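Local coordinates for protein putative enoyl-CoA hydratase/isomerase (Acinetobacter baumannii, PDB 3FDU) that probably acts on acyl-CoA thioesters as an enoyl-CoA hydratase or isomerase of the crotonase superfamily, at residues W36-L41 with L92-R97; P87-L92 with H227-F232; L123-N128 with Y189-A194. The protein carries 4 engineered substitutions. All blocks are in the same frame, centred on the assembly; numbering follows the deposited sequence.

Contact 1: W36-L41 with L92-R97; sequences WIAKAL and LKSAAR. With SO4 (sulfate ion), chain G.
A38 and S94 meet where two helices run close together, with A38 CB 3.5 Å from S94 OG. The axes of segments 36-41 and 92-97 come within 8.7 Å and point nearly the same way, at 19°, so small residues set the spacing. Contact is by van der Waals packing, with no hydrogen bond across it. Beside the A38 contact, L41 makes an apolar one with a single branch: CD1 lies 4.0 Å from A95 CA and 4.1 Å from A95 CB, while L41 CB sits against S94 CB.

The polar end of S94 is served from elsewhere. With OG anti to the carbonyl carbon (chi1 -74°), the hydroxyl stays near its own helix, where it bonds V90 O, and it also bonds D42 OD1 in the facing helix.

On the flank of helix 87-97, R97 holds a sulfate, probably from the crystallisation liquor. R97 NH1 reaches sulfate O1 at 3.0 Å, and NH2 adds weak bonds to O1 and O4. K93 NZ lies doubtfully close to sulfate O3; its sound partners are D226, by a salt bridge, and G84 O.

Helices 31-46 and 87-97 belong to successive beta-alpha-beta crossovers between parallel strands, L41 also touching L18 of the sheet, as in the crotonase fold.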
ATOM      1  N   TRP A  36     -13.128 -28.380   6.762  1.00 21.95           N
ATOM      2  CA  TRP A  36     -12.134 -29.407   6.448  1.00 23.18           C
ATOM      3  C   TRP A  36     -10.845 -28.740   5.980  1.00 22.08           C
ATOM      4  O   TRP A  36      -9.756 -29.184   6.334  1.00 20.55           O
ATOM      5  CB  TRP A  36     -12.624 -30.352   5.341  1.00 22.24           C
ATOM      6  CG  TRP A  36     -13.857 -31.100   5.754  1.00 26.58           C
ATOM      7  CD1 TRP A  36     -14.261 -31.362   7.028  1.00 27.22           C
ATOM      8  CD2 TRP A  36     -14.878 -31.636   4.882  1.00 29.47           C
ATOM      9  NE1 TRP A  36     -15.466 -32.044   7.007  1.00 31.09           N
ATOM     10  CE2 TRP A  36     -15.854 -32.241   5.706  1.00 30.12           C
ATOM     11  CE3 TRP A  36     -15.036 -31.694   3.498  1.00 28.47           C
ATOM     12  CZ2 TRP A  36     -17.005 -32.870   5.179  1.00 31.87           C
ATOM     13  CZ3 TRP A  36     -16.159 -32.334   2.965  1.00 29.49           C
ATOM     14  CH2 TRP A  36     -17.135 -32.913   3.817  1.00 30.44           C
ATOM     15  N   ILE A  37     -10.963 -27.708   5.134  1.00 21.15           N
ATOM     16  CA  ILE A  37      -9.730 -27.012   4.723  1.00 20.61           C
ATOM     17  C   ILE A  37      -9.037 -26.352   5.946  1.00 21.27           C
ATOM     18  O   ILE A  37      -7.795 -26.406   6.090  1.00 19.55           O
ATOM     19  CB  ILE A  37      -9.966 -25.983   3.613  1.00 21.70           C
ATOM     20  CG1 ILE A  37     -10.583 -26.665   2.339  1.00 20.84           C
ATOM     21  CG2 ILE A  37      -8.611 -25.360   3.215  1.00 18.53           C
ATOM     22  CD1 ILE A  37     -11.183 -25.596   1.313  1.00 21.95           C
ATOM     23  N   ALA A  38      -9.829 -25.695   6.795  1.00 21.58           N
ATOM     24  CA  ALA A  38      -9.287 -25.064   8.022  1.00 23.10           C
ATOM     25  C   ALA A  38      -8.576 -26.066   8.901  1.00 24.60           C
ATOM     26  O   ALA A  38      -7.480 -25.793   9.399  1.00 24.81           O
ATOM     27  CB  ALA A  38     -10.413 -24.368   8.818  1.00 23.51           C
ATOM     28  N   LYS A  39      -9.177 -27.250   9.094  1.00 25.65           N
ATOM     29  CA  LYS A  39      -8.530 -28.238   9.950  1.00 25.95           C
ATOM     30  C   LYS A  39      -7.235 -28.735   9.386  1.00 25.28           C
ATOM     31  O   LYS A  39      -6.279 -28.974  10.152  1.00 24.75           O
ATOM     32  CB  LYS A  39      -9.420 -29.450  10.257  1.00 26.79           C
ATOM     33  CG  LYS A  39     -10.849 -29.085  10.589  1.00 32.91           C
ATOM     34  CD  LYS A  39     -10.966 -28.035  11.682  1.00 39.05           C
ATOM     35  CE  LYS A  39     -12.377 -27.455  11.707  1.00 39.57           C
ATOM     36  NZ  LYS A  39     -12.360 -26.176  10.986  1.00 39.97           N
ATOM     37  N   ALA A  40      -7.204 -28.956   8.066  1.00 24.40           N
ATOM     38  CA  ALA A  40      -5.959 -29.374   7.403  1.00 23.91           C
ATOM     39  C   ALA A  40      -4.801 -28.378   7.565  1.00 23.45           C
ATOM     40  O   ALA A  40      -3.626 -28.783   7.709  1.00 22.53           O
ATOM     41  CB  ALA A  40      -6.194 -29.662   5.884  1.00 24.37           C
ATOM     42  N   LEU A  41      -5.108 -27.089   7.458  1.00 22.92           N
ATOM     43  CA  LEU A  41      -4.113 -26.042   7.743  1.00 22.83           C
ATOM     44  C   LEU A  41      -3.619 -26.112   9.216  1.00 22.60           C
ATOM     45  O   LEU A  41      -2.438 -25.993   9.486  1.00 22.04           O
ATOM     46  CB  LEU A  41      -4.731 -24.665   7.500  1.00 21.86           C
ATOM     47  CG  LEU A  41      -5.026 -24.455   5.982  1.00 23.83           C
ATOM     48  CD1 LEU A  41      -5.785 -23.164   5.690  1.00 19.90           C
ATOM     49  CD2 LEU A  41      -3.732 -24.475   5.209  1.00 21.30           C
ATOM     50  N   LEU A  92     -10.546 -18.540   7.017  1.00 18.61           N
ATOM     51  CA  LEU A  92      -9.697 -17.372   6.861  1.00 18.86           C
ATOM     52  C   LEU A  92      -8.772 -17.157   8.046  1.00 19.38           C
ATOM     53  O   LEU A  92      -7.617 -16.798   7.856  1.00 19.63           O
ATOM     54  CB  LEU A  92     -10.504 -16.102   6.566  1.00 19.57           C
ATOM     55  CG  LEU A  92     -11.161 -16.040   5.163  1.00 20.80           C
ATOM     56  CD1 LEU A  92     -12.475 -15.192   5.179  1.00 20.68           C
ATOM     57  CD2 LEU A  92     -10.189 -15.502   4.151  1.00 17.95           C
ATOM     58  N   LYS A  93      -9.281 -17.321   9.285  1.00 20.01           N
ATOM     59  CA  LYS A  93      -8.379 -17.252  10.450  1.00 19.77           C
ATOM     60  C   LYS A  93      -7.342 -18.381  10.525  1.00 19.94           C
ATOM     61  O   LYS A  93      -6.187 -18.146  10.933  1.00 18.95           O
ATOM     62  CB  LYS A  93      -9.180 -17.146  11.783  1.00 20.24           C
ATOM     63  CG  LYS A  93      -9.997 -15.833  11.877  1.00 21.58           C
ATOM     64  CD  LYS A  93     -10.842 -15.724  13.181  1.00 25.25           C
ATOM     65  CE  LYS A  93     -12.000 -16.715  13.153  1.00 23.20           C
ATOM     66  NZ  LYS A  93     -12.874 -16.540  14.384  1.00 24.63           N
ATOM     67  N   SER A  94      -7.735 -19.617  10.210  1.00 18.95           N
ATOM     68  CA  SER A  94      -6.764 -20.688  10.162  1.00 20.17           C
ATOM     69  C   SER A  94      -5.607 -20.377   9.197  1.00 19.66           C
ATOM     70  O   SER A  94      -4.472 -20.703   9.456  1.00 20.21           O
ATOM     71  CB  SER A  94      -7.378 -22.001   9.701  1.00 20.01           C
ATOM     72  OG  SER A  94      -8.170 -22.554  10.763  1.00 27.72           O
ATOM     73  N   ALA A  95      -5.953 -19.852   8.049  1.00 19.15           N
ATOM     74  CA  ALA A  95      -4.978 -19.460   7.080  1.00 19.84           C
ATOM     75  C   ALA A  95      -4.112 -18.315   7.618  1.00 19.12           C
ATOM     76  O   ALA A  95      -2.896 -18.405   7.563  1.00 18.74           O
ATOM     77  CB  ALA A  95      -5.668 -19.093   5.739  1.00 17.37           C
ATOM     78  N   ALA A  96      -4.738 -17.267   8.169  1.00 19.03           N
ATOM     79  CA  ALA A  96      -3.969 -16.154   8.725  1.00 19.20           C
ATOM     80  C   ALA A  96      -2.957 -16.605   9.787  1.00 20.03           C
ATOM     81  O   ALA A  96      -1.850 -16.050   9.855  1.00 19.40           O
ATOM     82  CB  ALA A  96      -4.902 -15.053   9.311  1.00 18.33           C
ATOM     83  N   ARG A  97      -3.326 -17.598  10.606  1.00 21.44           N
ATOM     84  CA  ARG A  97      -2.458 -18.042  11.721  1.00 22.68           C
ATOM     85  C   ARG A  97      -1.396 -19.107  11.345  1.00 23.43           C
ATOM     86  O   ARG A  97      -0.498 -19.366  12.144  1.00 23.20           O
ATOM     87  CB  ARG A  97      -3.295 -18.592  12.894  1.00 24.73           C
ATOM     88  CG  ARG A  97      -4.075 -17.552  13.670  1.00 27.14           C
ATOM     89  CD  ARG A  97      -5.119 -18.223  14.554  1.00 32.04           C
ATOM     90  NE  ARG A  97      -5.561 -17.299  15.599  1.00 35.78           N
ATOM     91  CZ  ARG A  97      -6.806 -17.193  16.048  1.00 35.99           C
ATOM     92  NH1 ARG A  97      -7.075 -16.320  17.019  1.00 36.94           N
ATOM     93  NH2 ARG A  97      -7.781 -17.936  15.530  1.00 34.69           N
TER
HETATM   94  S   SO4 G   3     -10.655 -17.908  17.148  1.00 58.98           S
HETATM   95  O1  SO4 G   3      -9.982 -16.639  17.468  1.00 61.17           O
HETATM   96  O2  SO4 G   3     -11.589 -18.266  18.204  1.00 60.32           O
HETATM   97  O3  SO4 G   3     -11.338 -17.839  15.857  1.00 58.86           O
HETATM   98  O4  SO4 G   3      -9.630 -18.942  16.974  1.00 61.71           O

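Contact 2: P87-L92 with H227-F232; sequences PPFVLL and HEAEIF
F232 N bonds E228 O at 2.8 Å, one turn back, and this part of helix 218-236 presents A229 and F232 together to the ring of F89. The motif is an edge-to-face aromatic pair plus a CH-pi contact, joining helix 87-97 to the long helix 218-236 near the C-terminal end of the crotonase fold.

A229 CB lies over one face of the F89 ring: it stands 3.5 Å from the ring centroid and only 6° off the normal, so the methyl sits almost exactly over the centre. The backbone follows close behind, with A229 CA 3.6 Å from F89 CE1. F232 approaches from another direction, at the rim of the same ring. The two aromatic planes stand at 80° with centroids 5.5 Å apart, a T-shaped pair in which F89 supplies the edge and F232 the face. F232 CG is anti to its own backbone N (chi1 -173°), which lays its ring beside the far end of F89. The three side chains that meet, F89, A229 and F232, are buried and apolar.

Around them, E144 touches F89 from a loop. E228 OE2 pairs with S148 OG and OE1 with the backbone N of G146, tying helix 218-236 to the start of helix 147-155. On another side of helix 218-236, I231 packs on L213 of the second subunit, and a glycerol lies about 4 Å from the F232 side chain. The closest approach between the two rings is at F89 CZ, 3.8 Å from F232 CD2.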
ATOM      1  N   PRO A  87     -18.321 -20.851   9.099  1.00 21.87           N
ATOM      2  CA  PRO A  87     -17.197 -21.593   8.449  1.00 21.18           C
ATOM      3  C   PRO A  87     -16.214 -20.798   7.606  1.00 19.88           C
ATOM      4  O   PRO A  87     -15.025 -20.986   7.789  1.00 20.84           O
ATOM      5  CB  PRO A  87     -17.914 -22.686   7.630  1.00 21.81           C
ATOM      6  CG  PRO A  87     -19.196 -22.975   8.493  1.00 21.06           C
ATOM      7  CD  PRO A  87     -19.606 -21.568   8.931  1.00 22.08           C
ATOM      8  N   PRO A  88     -16.673 -19.876   6.741  1.00 20.16           N
ATOM      9  CA  PRO A  88     -15.631 -19.144   5.971  1.00 20.43           C
ATOM     10  C   PRO A  88     -14.678 -18.333   6.863  1.00 19.87           C
ATOM     11  O   PRO A  88     -13.528 -18.225   6.534  1.00 19.64           O
ATOM     12  CB  PRO A  88     -16.419 -18.151   5.109  1.00 20.33           C
ATOM     13  CG  PRO A  88     -17.874 -18.571   5.169  1.00 20.88           C
ATOM     14  CD  PRO A  88     -18.047 -19.486   6.360  1.00 20.70           C
ATOM     15  N   PHE A  89     -15.159 -17.711   7.939  1.00 19.66           N
ATOM     16  CA  PHE A  89     -14.228 -16.974   8.842  1.00 20.58           C
ATOM     17  C   PHE A  89     -13.260 -17.888   9.581  1.00 20.62           C
ATOM     18  O   PHE A  89     -12.105 -17.501   9.870  1.00 21.96           O
ATOM     19  CB  PHE A  89     -15.029 -16.099   9.796  1.00 20.64           C
ATOM     20  CG  PHE A  89     -16.040 -15.259   9.090  1.00 21.22           C
ATOM     21  CD1 PHE A  89     -15.652 -14.132   8.425  1.00 20.96           C
ATOM     22  CD2 PHE A  89     -17.387 -15.618   9.076  1.00 22.08           C
ATOM     23  CE1 PHE A  89     -16.594 -13.338   7.754  1.00 24.41           C
ATOM     24  CE2 PHE A  89     -18.318 -14.861   8.396  1.00 23.54           C
ATOM     25  CZ  PHE A  89     -17.915 -13.724   7.699  1.00 22.23           C
ATOM     26  N   VAL A  90     -13.708 -19.103   9.881  1.00 21.34           N
ATOM     27  CA  VAL A  90     -12.834 -20.129  10.504  1.00 20.85           C
ATOM     28  C   VAL A  90     -11.647 -20.479   9.558  1.00 20.40           C
ATOM     29  O   VAL A  90     -10.486 -20.501   9.971  1.00 20.26           O
ATOM     30  CB  VAL A  90     -13.616 -21.438  10.888  1.00 21.42           C
ATOM     31  CG1 VAL A  90     -12.619 -22.597  11.373  1.00 20.85           C
ATOM     32  CG2 VAL A  90     -14.650 -21.144  12.021  1.00 21.23           C
ATOM     33  N   LEU A  91     -11.945 -20.704   8.282  1.00 19.88           N
ATOM     34  CA  LEU A  91     -10.905 -20.947   7.259  1.00 19.17           C
ATOM     35  C   LEU A  91      -9.971 -19.741   7.161  1.00 19.23           C
ATOM     36  O   LEU A  91      -8.727 -19.907   7.188  1.00 18.42           O
ATOM     37  CB  LEU A  91     -11.536 -21.259   5.887  1.00 18.88           C
ATOM     38  CG  LEU A  91     -10.559 -21.314   4.691  1.00 18.94           C
ATOM     39  CD1 LEU A  91      -9.465 -22.310   4.996  1.00 18.21           C
ATOM     40  CD2 LEU A  91     -11.334 -21.716   3.393  1.00 17.22           C
ATOM     41  N   LEU A  92     -10.546 -18.540   7.017  1.00 18.61           N
ATOM     42  CA  LEU A  92      -9.697 -17.372   6.861  1.00 18.86           C
ATOM     43  C   LEU A  92      -8.772 -17.157   8.046  1.00 19.38           C
ATOM     44  O   LEU A  92      -7.617 -16.798   7.856  1.00 19.63           O
ATOM     45  CB  LEU A  92     -10.504 -16.102   6.566  1.00 19.57           C
ATOM     46  CG  LEU A  92     -11.161 -16.040   5.163  1.00 20.80           C
ATOM     47  CD1 LEU A  92     -12.475 -15.192   5.179  1.00 20.68           C
ATOM     48  CD2 LEU A  92     -10.189 -15.502   4.151  1.00 17.95           C
ATOM     49  N   HIS A 227     -14.769  -8.625  13.389  1.00 20.91           N
ATOM     50  CA  HIS A 227     -15.692  -7.504  13.422  1.00 22.28           C
ATOM     51  C   HIS A 227     -16.372  -7.396  12.035  1.00 23.12           C
ATOM     52  O   HIS A 227     -17.553  -7.064  11.917  1.00 22.67           O
ATOM     53  CB  HIS A 227     -14.958  -6.206  13.773  1.00 22.47           C
ATOM     54  CG  HIS A 227     -15.770  -4.985  13.502  1.00 25.42           C
ATOM     55  ND1 HIS A 227     -17.025  -4.794  14.058  1.00 27.01           N
ATOM     56  CD2 HIS A 227     -15.553  -3.929  12.677  1.00 23.71           C
ATOM     57  CE1 HIS A 227     -17.528  -3.654  13.622  1.00 26.00           C
ATOM     58  NE2 HIS A 227     -16.656  -3.108  12.783  1.00 24.92           N
ATOM     59  N   GLU A 228     -15.617  -7.683  10.982  1.00 21.82           N
ATOM     60  CA  GLU A 228     -16.242  -7.814   9.651  1.00 20.97           C
ATOM     61  C   GLU A 228     -17.334  -8.882   9.676  1.00 21.04           C
ATOM     62  O   GLU A 228     -18.421  -8.690   9.091  1.00 22.14           O
ATOM     63  CB  GLU A 228     -15.212  -8.215   8.597  1.00 20.53           C
ATOM     64  CG  GLU A 228     -14.373  -7.043   8.086  1.00 21.58           C
ATOM     65  CD  GLU A 228     -13.442  -7.462   6.920  1.00 26.59           C
ATOM     66  OE1 GLU A 228     -13.386  -8.687   6.632  1.00 25.76           O
ATOM     67  OE2 GLU A 228     -12.785  -6.567   6.314  1.00 24.85           O
ATOM     68  N   ALA A 229     -17.035 -10.012  10.314  1.00 20.81           N
ATOM     69  CA  ALA A 229     -17.951 -11.147  10.332  1.00 21.44           C
ATOM     70  C   ALA A 229     -19.268 -10.716  10.971  1.00 20.73           C
ATOM     71  O   ALA A 229     -20.334 -11.121  10.549  1.00 21.02           O
ATOM     72  CB  ALA A 229     -17.324 -12.353  11.117  1.00 20.60           C
ATOM     73  N   GLU A 230     -19.204  -9.865  11.976  1.00 22.10           N
ATOM     74  CA  GLU A 230     -20.441  -9.394  12.632  1.00 21.96           C
ATOM     75  C   GLU A 230     -21.325  -8.573  11.671  1.00 21.31           C
ATOM     76  O   GLU A 230     -22.551  -8.819  11.507  1.00 19.84           O
ATOM     77  CB  GLU A 230     -20.059  -8.608  13.911  1.00 23.08           C
ATOM     78  CG  GLU A 230     -21.251  -7.984  14.628  1.00 31.06           C
ATOM     79  CD  GLU A 230     -20.875  -7.478  16.047  1.00 38.94           C
ATOM     80  OE1 GLU A 230     -21.800  -7.429  16.877  1.00 47.01           O
ATOM     81  OE2 GLU A 230     -19.691  -7.153  16.331  1.00 39.98           O
ATOM     82  N   ILE A 231     -20.695  -7.632  10.982  1.00 19.67           N
ATOM     83  CA  ILE A 231     -21.387  -6.853   9.969  1.00 20.64           C
ATOM     84  C   ILE A 231     -21.920  -7.729   8.806  1.00 19.54           C
ATOM     85  O   ILE A 231     -23.038  -7.529   8.337  1.00 18.38           O
ATOM     86  CB  ILE A 231     -20.489  -5.695   9.453  1.00 21.50           C
ATOM     87  CG1 ILE A 231     -20.279  -4.711  10.634  1.00 24.72           C
ATOM     88  CG2 ILE A 231     -21.109  -5.037   8.120  1.00 19.27           C
ATOM     89  CD1 ILE A 231     -19.223  -3.674  10.379  1.00 29.64           C
ATOM     90  N   PHE A 232     -21.117  -8.694   8.382  1.00 18.30           N
ATOM     91  CA  PHE A 232     -21.463  -9.616   7.303  1.00 20.09           C
ATOM     92  C   PHE A 232     -22.770 -10.394   7.662  1.00 20.61           C
ATOM     93  O   PHE A 232     -23.676 -10.540   6.832  1.00 19.79           O
ATOM     94  CB  PHE A 232     -20.291 -10.600   7.083  1.00 20.38           C
ATOM     95  CG  PHE A 232     -20.460 -11.517   5.876  1.00 22.24           C
ATOM     96  CD1 PHE A 232     -19.876 -11.196   4.647  1.00 25.32           C
ATOM     97  CD2 PHE A 232     -21.146 -12.711   5.985  1.00 22.46           C
ATOM     98  CE1 PHE A 232     -20.031 -12.067   3.497  1.00 24.83           C
ATOM     99  CE2 PHE A 232     -21.308 -13.573   4.853  1.00 27.19           C
ATOM    100  CZ  PHE A 232     -20.736 -13.254   3.623  1.00 24.23           C
TER

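Contact 3: L123-N128 with Y189-A194; sequences LVFADN and YATAQA
The ring of F125 carries the methyl of T191 over one face: CG2 stands 3.8 Å from the ring centroid and 7° off the normal, a well-centred CH-pi contact. All six ring carbons lie at much the same distance from this methyl, the nearest being F125 CD1 at 3.8 Å from T191 CG2. A192 comes in obliquely at the CD2 side of the ring, its CA 3.9 Å from F125 CD2 and its CB 4.2 Å from the same atom. The backbone of the helix therefore shares in the contact along with the side chains. I103 of the neighbouring strand and T195, one turn further along the helix, also touch F125.

The two branches of T191 have separate jobs. OG1 lies anti to the carbonyl carbon (chi1 -66°) and turns back along the helix to bond D187 O, which fixes the rotation of the side chain and delivers CG2 to the phenyl face. The side chains of F125 and T191 cross at about a right angle, and no hydrogen bond links the two segments.

F125 is held on its own side by backbone bonds to I104 and V106 of strand 102-106. Its neighbour V124 instead packs on H158 of the third subunit. A192 also leans on A105, so the helix rests on two adjacent strands at once. This is helix-on-sheet packing of the crotonase fold: strand 123-126 of the mixed sheet, with strand 183-184 parallel beside it, is covered by helix 188-200, which follows that outer strand in the chain.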
ATOM      1  N   LEU A 123       2.629 -15.913  -0.745  1.00 18.24           N
ATOM      2  CA  LEU A 123       2.968 -15.823  -2.185  1.00 18.57           C
ATOM      3  C   LEU A 123       1.807 -16.416  -2.984  1.00 17.25           C
ATOM      4  O   LEU A 123       1.172 -17.387  -2.557  1.00 16.79           O
ATOM      5  CB  LEU A 123       4.205 -16.646  -2.508  1.00 18.49           C
ATOM      6  CG  LEU A 123       5.375 -16.399  -1.536  1.00 21.17           C
ATOM      7  CD1 LEU A 123       6.414 -17.460  -1.762  1.00 24.16           C
ATOM      8  CD2 LEU A 123       5.857 -15.029  -1.807  1.00 20.66           C
ATOM      9  N   VAL A 124       1.516 -15.772  -4.104  1.00 17.17           N
ATOM     10  CA  VAL A 124       0.452 -16.186  -4.967  1.00 16.11           C
ATOM     11  C   VAL A 124       0.911 -16.187  -6.413  1.00 17.72           C
ATOM     12  O   VAL A 124       1.475 -15.177  -6.891  1.00 17.29           O
ATOM     13  CB  VAL A 124      -0.740 -15.228  -4.862  1.00 16.28           C
ATOM     14  CG1 VAL A 124      -1.853 -15.700  -5.797  1.00 11.72           C
ATOM     15  CG2 VAL A 124      -1.280 -15.176  -3.417  1.00 17.35           C
ATOM     16  N   PHE A 125       0.714 -17.327  -7.093  1.00 17.78           N
ATOM     17  CA  PHE A 125       1.026 -17.412  -8.515  1.00 18.29           C
ATOM     18  C   PHE A 125      -0.266 -17.660  -9.303  1.00 18.45           C
ATOM     19  O   PHE A 125      -1.149 -18.384  -8.855  1.00 19.97           O
ATOM     20  CB  PHE A 125       2.065 -18.520  -8.800  1.00 19.21           C
ATOM     21  CG  PHE A 125       3.334 -18.359  -7.999  1.00 19.75           C
ATOM     22  CD1 PHE A 125       4.251 -17.329  -8.314  1.00 22.47           C
ATOM     23  CD2 PHE A 125       3.592 -19.188  -6.902  1.00 19.25           C
ATOM     24  CE1 PHE A 125       5.447 -17.167  -7.545  1.00 18.90           C
ATOM     25  CE2 PHE A 125       4.780 -19.041  -6.181  1.00 22.06           C
ATOM     26  CZ  PHE A 125       5.686 -18.007  -6.508  1.00 18.29           C
ATOM     27  N   ALA A 126      -0.391 -17.029 -10.454  1.00 18.95           N
ATOM     28  CA  ALA A 126      -1.581 -17.264 -11.293  1.00 19.55           C
ATOM     29  C   ALA A 126      -1.135 -17.420 -12.736  1.00 19.93           C
ATOM     30  O   ALA A 126      -0.033 -16.981 -13.113  1.00 19.49           O
ATOM     31  CB  ALA A 126      -2.536 -16.073 -11.179  1.00 18.89           C
ATOM     32  N   ASP A 127      -1.989 -18.014 -13.563  1.00 20.74           N
ATOM     33  CA  ASP A 127      -1.745 -17.950 -14.995  1.00 21.35           C
ATOM     34  C   ASP A 127      -2.809 -17.017 -15.604  1.00 21.36           C
ATOM     35  O   ASP A 127      -3.643 -16.463 -14.862  1.00 18.43           O
ATOM     36  CB  ASP A 127      -1.695 -19.370 -15.630  1.00 21.38           C
ATOM     37  CG  ASP A 127      -3.070 -20.067 -15.694  1.00 24.27           C
ATOM     38  OD1 ASP A 127      -4.139 -19.398 -15.527  1.00 25.80           O
ATOM     39  OD2 ASP A 127      -3.082 -21.310 -15.951  1.00 25.17           O
ATOM     40  N   ASN A 128      -2.720 -16.792 -16.924  1.00 19.44           N
ATOM     41  CA  ASN A 128      -3.539 -15.782 -17.574  1.00 20.56           C
ATOM     42  C   ASN A 128      -4.998 -16.198 -17.682  1.00 19.50           C
ATOM     43  O   ASN A 128      -5.855 -15.410 -18.136  1.00 20.71           O
ATOM     44  CB  ASN A 128      -2.997 -15.455 -18.969  1.00 19.80           C
ATOM     45  CG  ASN A 128      -3.249 -13.990 -19.370  1.00 23.64           C
ATOM     46  OD1 ASN A 128      -3.276 -13.087 -18.527  1.00 22.47           O
ATOM     47  ND2 ASN A 128      -3.320 -13.748 -20.679  1.00 19.55           N
ATOM     48  N   TYR A 189       0.937 -24.234 -11.280  1.00 20.33           N
ATOM     49  CA  TYR A 189       1.143 -25.311 -10.333  1.00 21.13           C
ATOM     50  C   TYR A 189       2.602 -25.786 -10.249  1.00 21.05           C
ATOM     51  O   TYR A 189       3.067 -26.075  -9.169  1.00 21.99           O
ATOM     52  CB  TYR A 189       0.223 -26.512 -10.593  1.00 20.53           C
ATOM     53  CG  TYR A 189      -1.270 -26.149 -10.589  1.00 21.62           C
ATOM     54  CD1 TYR A 189      -1.709 -24.906 -10.094  1.00 19.23           C
ATOM     55  CD2 TYR A 189      -2.230 -27.074 -11.015  1.00 21.33           C
ATOM     56  CE1 TYR A 189      -3.089 -24.557 -10.029  1.00 20.27           C
ATOM     57  CE2 TYR A 189      -3.626 -26.751 -10.983  1.00 24.79           C
ATOM     58  CZ  TYR A 189      -4.045 -25.480 -10.504  1.00 25.34           C
ATOM     59  OH  TYR A 189      -5.400 -25.170 -10.462  1.00 22.56           O
ATOM     60  N   ALA A 190       3.304 -25.903 -11.376  1.00 22.09           N
ATOM     61  CA  ALA A 190       4.748 -26.228 -11.323  1.00 21.79           C
ATOM     62  C   ALA A 190       5.507 -25.114 -10.614  1.00 21.85           C
ATOM     63  O   ALA A 190       6.396 -25.386  -9.822  1.00 22.85           O
ATOM     64  CB  ALA A 190       5.354 -26.455 -12.775  1.00 21.78           C
ATOM     65  N   THR A 191       5.171 -23.852 -10.888  1.00 21.09           N
ATOM     66  CA  THR A 191       5.892 -22.763 -10.230  1.00 20.51           C
ATOM     67  C   THR A 191       5.679 -22.811  -8.713  1.00 20.22           C
ATOM     68  O   THR A 191       6.618 -22.598  -7.907  1.00 20.36           O
ATOM     69  CB  THR A 191       5.454 -21.368 -10.738  1.00 21.05           C
ATOM     70  OG1 THR A 191       5.820 -21.198 -12.113  1.00 20.75           O
ATOM     71  CG2 THR A 191       6.143 -20.265  -9.920  1.00 20.23           C
ATOM     72  N   ALA A 192       4.440 -23.063  -8.300  1.00 19.13           N
ATOM     73  CA  ALA A 192       4.140 -23.082  -6.875  1.00 18.14           C
ATOM     74  C   ALA A 192       4.949 -24.219  -6.194  1.00 20.24           C
ATOM     75  O   ALA A 192       5.436 -24.076  -5.068  1.00 19.81           O
ATOM     76  CB  ALA A 192       2.697 -23.301  -6.653  1.00 18.16           C
ATOM     77  N   GLN A 193       5.045 -25.348  -6.879  1.00 20.02           N
ATOM     78  CA  GLN A 193       5.771 -26.500  -6.361  1.00 20.43           C
ATOM     79  C   GLN A 193       7.281 -26.219  -6.315  1.00 19.62           C
ATOM     80  O   GLN A 193       7.893 -26.561  -5.325  1.00 20.19           O
ATOM     81  CB  GLN A 193       5.443 -27.773  -7.206  1.00 19.68           C
ATOM     82  CG  GLN A 193       6.413 -28.945  -6.970  1.00 23.10           C
ATOM     83  CD  GLN A 193       6.305 -29.551  -5.552  1.00 25.54           C
ATOM     84  OE1 GLN A 193       5.272 -29.453  -4.879  1.00 26.62           O
ATOM     85  NE2 GLN A 193       7.373 -30.204  -5.115  1.00 27.32           N
ATOM     86  N   ALA A 194       7.862 -25.583  -7.345  1.00 21.63           N
ATOM     87  CA  ALA A 194       9.328 -25.286  -7.317  1.00 21.79           C
ATOM     88  C   ALA A 194       9.691 -24.280  -6.234  1.00 21.69           C
ATOM     89  O   ALA A 194      10.771 -24.349  -5.607  1.00 20.21           O
ATOM     90  CB  ALA A 194       9.841 -24.784  -8.688  1.00 21.74           C
TER

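From the N terminus, helix 31-46 comes first, and contact 1 closes a loop of 50 residues when the chain returns as helix 87-97. That helix also opens contact 2, so the two cross along the chain, share L92 and touch, A38 CB packing on V90 and L91. Contact 2 closes last, after 134 residues, when helix 218-236 arrives. Contact 3 is nested inside that long loop, strand 123-126 meeting helix 188-200 after 60 residues, and it follows contact 1 in series. Contacts 1 and 2 thus join three helices in a row, while contact 3, centred about 27 Å from the centre of contact 2 on the opposite side of the chain's centre, binds a helix to the sheet.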